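Local structure of geranyltranstransferase (Thermotoga neapolitana, 4WK5) at residues S183-A188 / A218-D223; K263-V268 / D282-L287; T44-Q49 / R115-G120. The protein probably acts as a magnesium-dependent prenyltransferase of the FPP/GGPP synthase family in isoprenoid biosynthesis. One frame throughout, in Å; residues are numbered along the deposited sequence.

Interaction 1: residues S183-A188 / A218-D223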
# COMPACT_ATOMS: atom_id res chain seq x y z
N SER A 183 -12.84 8.66 13.51
CA SER A 183 -11.68 9.54 13.36
C SER A 183 -10.60 8.89 12.51
O SER A 183 -10.01 9.54 11.65
CB SER A 183 -11.12 9.90 14.72
OG SER A 183 -9.89 10.58 14.59
N PHE A 184 -10.35 7.61 12.75
CA PHE A 184 -9.33 6.90 12.00
C PHE A 184 -9.79 6.52 10.59
O PHE A 184 -9.05 6.70 9.60
CB PHE A 184 -8.91 5.62 12.72
CG PHE A 184 -7.86 5.82 13.80
CD1 PHE A 184 -7.71 7.04 14.43
CD2 PHE A 184 -7.02 4.78 14.14
CE1 PHE A 184 -6.75 7.22 15.42
CE2 PHE A 184 -6.04 4.95 15.13
CZ PHE A 184 -5.91 6.17 15.76
N LYS A 185 -11.00 5.99 10.48
CA LYS A 185 -11.45 5.42 9.21
C LYS A 185 -11.81 6.46 8.15
O LYS A 185 -11.64 6.21 6.94
CB LYS A 185 -12.66 4.51 9.47
CG LYS A 185 -13.28 3.86 8.25
CD LYS A 185 -14.68 3.36 8.59
CE LYS A 185 -15.46 2.94 7.35
NZ LYS A 185 -14.81 1.81 6.65
N THR A 186 -12.31 7.61 8.60
CA THR A 186 -12.78 8.65 7.69
C THR A 186 -12.10 10.00 7.97
O THR A 186 -11.68 10.70 7.04
CB THR A 186 -14.31 8.82 7.81
OG1 THR A 186 -14.93 7.56 7.56
CG2 THR A 186 -14.83 9.86 6.81
N GLY A 187 -11.98 10.34 9.25
CA GLY A 187 -11.36 11.60 9.64
C GLY A 187 -9.94 11.78 9.14
O GLY A 187 -9.57 12.87 8.67
N ALA A 188 -9.13 10.73 9.22
CA ALA A 188 -7.70 10.87 8.93
C ALA A 188 -7.47 11.32 7.48
O ALA A 188 -6.59 12.16 7.22
CB ALA A 188 -6.95 9.56 9.22
N ALA A 218 -18.14 14.12 11.01
CA ALA A 218 -19.46 14.61 10.64
C ALA A 218 -19.92 14.01 9.31
O ALA A 218 -21.08 13.62 9.15
CB ALA A 218 -19.46 16.14 10.56
N PHE A 219 -18.99 13.93 8.36
CA PHE A 219 -19.25 13.34 7.05
C PHE A 219 -19.73 11.89 7.19
O PHE A 219 -20.70 11.49 6.54
CB PHE A 219 -17.98 13.43 6.19
CG PHE A 219 -18.17 13.06 4.74
CD1 PHE A 219 -18.57 14.01 3.82
CD2 PHE A 219 -17.91 11.76 4.30
CE1 PHE A 219 -18.72 13.69 2.48
CE2 PHE A 219 -18.06 11.43 2.96
CZ PHE A 219 -18.47 12.39 2.05
N GLN A 220 -19.06 11.11 8.03
CA GLN A 220 -19.43 9.70 8.20
C GLN A 220 -20.79 9.57 8.89
O GLN A 220 -21.58 8.69 8.54
CB GLN A 220 -18.35 8.93 8.98
CG GLN A 220 -18.62 7.41 9.02
CD GLN A 220 -17.45 6.58 9.57
OE1 GLN A 220 -16.32 7.06 9.67
NE2 GLN A 220 -17.74 5.33 9.92
N ILE A 221 -21.08 10.45 9.85
CA ILE A 221 -22.39 10.43 10.52
C ILE A 221 -23.50 10.75 9.54
O ILE A 221 -24.54 10.09 9.52
CB ILE A 221 -22.46 11.43 11.70
CG1 ILE A 221 -21.49 11.02 12.81
CG2 ILE A 221 -23.90 11.53 12.25
CD1 ILE A 221 -21.27 12.09 13.85
N TYR A 222 -23.28 11.76 8.71
CA TYR A 222 -24.27 12.12 7.70
C TYR A 222 -24.51 10.94 6.76
O TYR A 222 -25.64 10.68 6.36
CB TYR A 222 -23.85 13.35 6.90
CG TYR A 222 -23.97 14.65 7.66
CD1 TYR A 222 -25.03 14.89 8.52
CD2 TYR A 222 -23.01 15.65 7.51
CE1 TYR A 222 -25.14 16.11 9.21
CE2 TYR A 222 -23.11 16.84 8.18
CZ TYR A 222 -24.16 17.07 9.03
OH TYR A 222 -24.23 18.27 9.70
N ASP A 223 -23.44 10.22 6.42
CA ASP A 223 -23.58 9.01 5.60
C ASP A 223 -24.41 7.95 6.32
O ASP A 223 -25.26 7.29 5.70
CB ASP A 223 -22.21 8.44 5.23
CG ASP A 223 -22.32 7.15 4.45
OD1 ASP A 223 -22.47 7.22 3.21
OD2 ASP A 223 -22.26 6.06 5.07

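Interaction 2: residues K263-V268 / D282-L287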
# COMPACT_ATOMS: atom_id res chain seq x y z
N LYS A 263 -22.86 20.05 14.80
CA LYS A 263 -21.98 20.87 15.61
C LYS A 263 -20.59 20.95 15.00
O LYS A 263 -20.02 22.04 14.86
CB LYS A 263 -21.87 20.34 17.04
CG LYS A 263 -20.95 21.18 17.92
CD LYS A 263 -20.81 20.61 19.33
CE LYS A 263 -19.90 19.39 19.34
NZ LYS A 263 -19.80 18.77 20.70
N TYR A 264 -20.05 19.78 14.64
CA TYR A 264 -18.75 19.68 13.98
C TYR A 264 -18.75 20.42 12.64
O TYR A 264 -17.81 21.17 12.34
CB TYR A 264 -18.38 18.21 13.75
CG TYR A 264 -17.90 17.45 14.96
CD1 TYR A 264 -17.75 18.07 16.20
CD2 TYR A 264 -17.57 16.10 14.86
CE1 TYR A 264 -17.30 17.36 17.30
CE2 TYR A 264 -17.11 15.38 15.96
CZ TYR A 264 -16.98 16.02 17.17
OH TYR A 264 -16.53 15.30 18.26
N TYR A 265 -19.79 20.22 11.84
CA TYR A 265 -19.87 20.87 10.54
C TYR A 265 -19.85 22.38 10.69
O TYR A 265 -19.16 23.08 9.94
CB TYR A 265 -21.12 20.44 9.78
CG TYR A 265 -20.91 20.37 8.28
CD1 TYR A 265 -20.56 19.18 7.67
CD2 TYR A 265 -21.05 21.50 7.49
CE1 TYR A 265 -20.37 19.11 6.30
CE2 TYR A 265 -20.84 21.45 6.13
CZ TYR A 265 -20.50 20.25 5.54
OH TYR A 265 -20.30 20.18 4.18
N GLU A 266 -20.62 22.89 11.65
CA GLU A 266 -20.70 24.33 11.86
C GLU A 266 -19.37 24.88 12.35
O GLU A 266 -18.96 25.95 11.92
CB GLU A 266 -21.82 24.68 12.84
CG GLU A 266 -22.00 26.18 13.07
CD GLU A 266 -22.34 26.93 11.78
OE1 GLU A 266 -22.95 26.33 10.87
OE2 GLU A 266 -21.98 28.12 11.68
N GLU A 267 -18.69 24.15 13.23
CA GLU A 267 -17.37 24.56 13.70
C GLU A 267 -16.39 24.68 12.53
O GLU A 267 -15.62 25.64 12.46
CB GLU A 267 -16.83 23.57 14.74
CG GLU A 267 -17.56 23.64 16.08
CD GLU A 267 -17.11 22.58 17.07
OE1 GLU A 267 -16.30 21.71 16.68
OE2 GLU A 267 -17.57 22.61 18.23
N VAL A 268 -16.42 23.72 11.62
CA VAL A 268 -15.52 23.72 10.48
C VAL A 268 -15.83 24.90 9.55
O VAL A 268 -14.92 25.63 9.16
CB VAL A 268 -15.60 22.39 9.71
CG1 VAL A 268 -14.85 22.49 8.38
CG2 VAL A 268 -15.03 21.27 10.56
N ASP A 282 -17.38 27.90 0.65
CA ASP A 282 -18.48 27.81 -0.30
C ASP A 282 -18.71 26.35 -0.72
O ASP A 282 -19.86 25.89 -0.77
CB ASP A 282 -18.21 28.67 -1.54
CG ASP A 282 -18.27 30.16 -1.23
OD1 ASP A 282 -18.90 30.55 -0.23
OD2 ASP A 282 -17.69 30.93 -2.02
N PHE A 283 -17.63 25.63 -1.02
CA PHE A 283 -17.69 24.22 -1.40
C PHE A 283 -18.38 23.39 -0.32
O PHE A 283 -19.35 22.66 -0.59
CB PHE A 283 -16.27 23.70 -1.69
CG PHE A 283 -16.20 22.22 -1.99
CD1 PHE A 283 -17.00 21.64 -2.97
CD2 PHE A 283 -15.32 21.41 -1.30
CE1 PHE A 283 -16.91 20.29 -3.24
CE2 PHE A 283 -15.23 20.05 -1.57
CZ PHE A 283 -16.04 19.50 -2.54
N LEU A 284 -17.93 23.54 0.92
CA LEU A 284 -18.48 22.71 1.99
C LEU A 284 -19.86 23.18 2.43
O LEU A 284 -20.66 22.38 2.93
CB LEU A 284 -17.51 22.67 3.17
CG LEU A 284 -16.18 21.99 2.84
CD1 LEU A 284 -15.34 21.83 4.08
CD2 LEU A 284 -16.40 20.63 2.16
N ARG A 285 -20.14 24.47 2.25
CA ARG A 285 -21.47 24.98 2.55
C ARG A 285 -22.50 24.39 1.59
O ARG A 285 -23.57 23.95 2.02
CB ARG A 285 -21.49 26.51 2.47
CG ARG A 285 -22.76 27.14 3.02
CD ARG A 285 -22.79 28.63 2.71
NE ARG A 285 -22.43 28.87 1.32
CZ ARG A 285 -22.32 30.07 0.77
NH1 ARG A 285 -22.53 31.16 1.49
NH2 ARG A 285 -21.99 30.19 -0.51
N ASN A 286 -22.18 24.38 0.30
CA ASN A 286 -23.09 23.81 -0.69
C ASN A 286 -23.17 22.29 -0.59
O ASN A 286 -24.14 21.68 -1.02
CB ASN A 286 -22.68 24.23 -2.10
CG ASN A 286 -22.82 25.72 -2.33
OD1 ASN A 286 -21.91 26.37 -2.84
ND2 ASN A 286 -23.97 26.28 -1.94
N LEU A 287 -22.13 21.70 -0.01
CA LEU A 287 -22.08 20.25 0.17
C LEU A 287 -23.05 19.79 1.25
O LEU A 287 -23.61 18.70 1.15
CB LEU A 287 -20.64 19.82 0.50
CG LEU A 287 -20.21 18.35 0.47
CD1 LEU A 287 -18.71 18.29 0.38
CD2 LEU A 287 -20.67 17.58 1.70

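Interaction 3: residues T44-Q49 / R115-G120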
# COMPACT_ATOMS: atom_id res chain seq x y z
N THR A 44 -5.82 -6.85 -14.56
CA THR A 44 -5.76 -6.17 -13.29
C THR A 44 -5.71 -4.66 -13.51
O THR A 44 -6.28 -3.89 -12.73
CB THR A 44 -4.55 -6.65 -12.45
OG1 THR A 44 -4.68 -8.05 -12.20
CG2 THR A 44 -4.48 -5.92 -11.13
N GLU A 45 -5.03 -4.25 -14.58
CA GLU A 45 -5.02 -2.84 -14.95
C GLU A 45 -6.39 -2.38 -15.39
O GLU A 45 -6.81 -1.29 -15.02
CB GLU A 45 -4.01 -2.56 -16.06
CG GLU A 45 -2.55 -2.70 -15.62
CD GLU A 45 -1.63 -2.53 -16.81
OE1 GLU A 45 -1.70 -3.38 -17.71
OE2 GLU A 45 -0.90 -1.51 -16.84
N SER A 46 -7.09 -3.20 -16.18
CA SER A 46 -8.45 -2.86 -16.57
C SER A 46 -9.38 -2.73 -15.37
O SER A 46 -10.30 -1.90 -15.36
CB SER A 46 -9.01 -3.91 -17.56
OG SER A 46 -8.48 -3.69 -18.85
N ALA A 47 -9.13 -3.56 -14.35
CA ALA A 47 -9.93 -3.52 -13.13
C ALA A 47 -9.66 -2.26 -12.32
O ALA A 47 -10.58 -1.68 -11.73
CB ALA A 47 -9.65 -4.79 -12.26
N MET A 48 -8.40 -1.83 -12.30
CA MET A 48 -8.04 -0.56 -11.67
C MET A 48 -8.77 0.59 -12.35
O MET A 48 -9.36 1.47 -11.68
CB MET A 48 -6.52 -0.34 -11.73
CG MET A 48 -5.78 -1.26 -10.80
SD MET A 48 -4.01 -0.94 -10.79
CE MET A 48 -3.37 -2.04 -12.02
N GLN A 49 -8.75 0.58 -13.69
CA GLN A 49 -9.42 1.63 -14.45
C GLN A 49 -10.91 1.59 -14.21
O GLN A 49 -11.55 2.63 -14.03
CB GLN A 49 -9.13 1.50 -15.95
CG GLN A 49 -9.85 2.59 -16.75
CD GLN A 49 -9.73 2.36 -18.26
OE1 GLN A 49 -10.28 1.38 -18.80
NE2 GLN A 49 -9.00 3.22 -18.92
N ARG A 115 -17.06 -8.36 -8.46
CA ARG A 115 -18.13 -8.95 -9.25
C ARG A 115 -17.76 -8.85 -10.73
O ARG A 115 -18.02 -9.77 -11.51
CB ARG A 115 -19.48 -8.28 -8.96
CG ARG A 115 -20.08 -8.67 -7.61
CD ARG A 115 -20.60 -10.11 -7.65
NE ARG A 115 -21.85 -10.17 -8.41
CZ ARG A 115 -22.48 -11.30 -8.75
NH1 ARG A 115 -21.98 -12.47 -8.39
NH2 ARG A 115 -23.61 -11.25 -9.44
N ALA A 116 -17.13 -7.74 -11.10
CA ALA A 116 -16.77 -7.51 -12.50
C ALA A 116 -15.59 -8.37 -12.95
O ALA A 116 -15.57 -8.83 -14.08
CB ALA A 116 -16.47 -6.03 -12.74
N TYR A 117 -14.63 -8.60 -12.05
CA TYR A 117 -13.34 -9.22 -12.37
C TYR A 117 -12.94 -10.45 -11.53
O TYR A 117 -11.93 -11.10 -11.82
CB TYR A 117 -12.21 -8.18 -12.22
CG TYR A 117 -12.15 -7.24 -13.39
CD1 TYR A 117 -12.86 -6.03 -13.38
CD2 TYR A 117 -11.40 -7.57 -14.50
CE1 TYR A 117 -12.80 -5.18 -14.49
CE2 TYR A 117 -11.33 -6.74 -15.58
CZ TYR A 117 -12.02 -5.56 -15.58
OH TYR A 117 -11.89 -4.78 -16.70
N GLY A 118 -13.69 -10.74 -10.48
CA GLY A 118 -13.31 -11.82 -9.58
C GLY A 118 -12.56 -11.28 -8.38
O GLY A 118 -11.96 -10.20 -8.48
N GLU A 119 -12.59 -12.01 -7.27
CA GLU A 119 -11.95 -11.55 -6.04
C GLU A 119 -10.44 -11.39 -6.14
O GLU A 119 -9.88 -10.46 -5.56
CB GLU A 119 -12.24 -12.49 -4.87
CG GLU A 119 -13.69 -12.52 -4.48
CD GLU A 119 -13.96 -13.48 -3.34
OE1 GLU A 119 -13.35 -13.29 -2.27
OE2 GLU A 119 -14.77 -14.41 -3.54
N GLY A 120 -9.77 -12.32 -6.83
CA GLY A 120 -8.31 -12.29 -6.93
C GLY A 120 -7.83 -11.05 -7.67
O GLY A 120 -6.96 -10.31 -7.19

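Interaction 1: residues S183-A188 / A218-D223
Gln220 reaches Thr186 with a fully stretched side chain: its CG points opposite the backbone N (chi1 -172°), and the chain beyond stays extended, so the amide is carried across to the neighbouring helix. Thr186 meets it with chi1 at -56°, which sets OG1 beside its own backbone N and leaves CG2 as the branch that meets Phe219. In the conformer of Gln220 described here, one of two modelled, Thr186 OG1 donates to Gln220 OE1 over 2.6 Å. The donor stands well above the carbonyl plane rather than on a lone pair, while Thr186 CB also lies 3.3 Å from Gln220 OE1. Threonine suits the place because one branch is a donor and the other a methyl, with CG2 4.4 Å from CD2 of Phe219 in an oblique approach to the ring. A valine here would probably leave Gln220 OE1 without this donor and the amide freer to turn. Lys185 crosses the glutamine at about a right angle: its CD lies 3.9 Å from Gln220 NE2, and its ammonium group goes on to a salt bridge with Glu160. The segments run at 105° to each other, and 183-188 contains a wider pi-type turn, where Ala188 N makes a weak 2.8 Å bond to Ser183 O. Asp223, three residues after Gln220, and Asp227 belong to the second aspartate-rich motif. The contact therefore joins that motif's helix, 206-229, to helix 175-201, an arrangement consistent with the diphosphate and magnesium site of trans-prenyl synthases.

Interaction 2: residues K263-V268 / D282-L287
Tyr265 points its ring end-on at the helix of Leu284, so that the phenol oxygen, not a ring face, makes the contact. Its OH donates to Leu284 O over 2.6 Å; the C=O...O angle is 132° and the donor is tilted only 18° from the carbonyl plane. That carbonyl oxygen also lies in the plane of the ring, 3.3 Å from Tyr265 CE2 at its edge. Tyrosine suits the position because it is long enough to span segments whose axes come no closer than 11.1 Å, yet brings a donor to a buried backbone acceptor. Around the hydroxyl the surroundings are greasy: Leu287 CD2 lies 3.6 Å from Tyr265 OH, and Leu284 CB comes up alongside. Leu284 itself meets Val268 with one branch, CD1 lying 4.4 Å from Val268 CG1, a loose meeting of methyls. The same leucine packs on Phe215, Leu63, Leu269 and Leu272, while the Tyr265 ring meets that of Phe215. With their directions 155° apart, the segments belong to a nearly antiparallel helical hairpin, formed by helices 248-274 and 278-289, the last two of this chain, within the all-alpha isoprenoid synthase fold.

Interaction 3: residues T44-Q49 / R115-G120
The ring of Tyr117 lies against Ala47, whose CB stands over its centre on one face. This methyl is 3.7 Å from the ring centroid and 14° off the ring normal, a CH-pi contact, and Ala47 CA also sits over that face, 3.6 Å from Tyr117 CE1. The phenol end runs past the ring's contact with alanine to Ser46, where Tyr117 OH comes within 3.1 Å of Ser46 CB, a close approach of oxygen to carbon. The ring reaches there because CG of Tyr117 lies opposite its carbonyl carbon, beside the backbone N (chi1 -78°). Small residues suit the helix side: alanine lets the flat ring settle close to the backbone, and serine is small enough for the hydroxyl to come close against its CB, with Ser46 OG 4.2 Å from Tyr117 OH. Leu43 and Tyr50 of the same helix add further contacts to the tyrosine. Just after it, Gly118 has a positive phi, where any CB would collide with the carbonyl O of Tyr117; glycine therefore lets the chain leave one short helix and, as N-cap, start helix 119-138 at once. Elsewhere helix 43-53 meets the partner chain: Thr44 OG1 is hydrogen-bonded to Glu165 of the second subunit, and Met48 packs on Tyr154 of that subunit. Thr44 and Ala47 also touch Ile121. The contact thus ties the tyrosine that ends helix 113-117 to helix 43-53 at the subunit boundary of this all-helical prenyl synthase dimer.

How the interactions relate
Interactions 1 and 2 are neighbours, while interaction 3 stands apart. The first two share no helix, but helix 206-229 of interaction 1 and helix 248-274 of interaction 2 follow one another in the chain, and they touch where Tyr222 CE2 packs 3.5 Å from Tyr265 CD1. Interaction 1 sits nearest the middle of the chain and is polar, as befits a place beside the aspartate-rich motif. Interaction 2 is the most buried, with one hydroxyl-to-backbone bond among aliphatic groups. Interaction 3, its centre about 36 Å from that of interaction 2 and across the chain's centre, is a partly buried ring-on-methyl contact beside the second subunit.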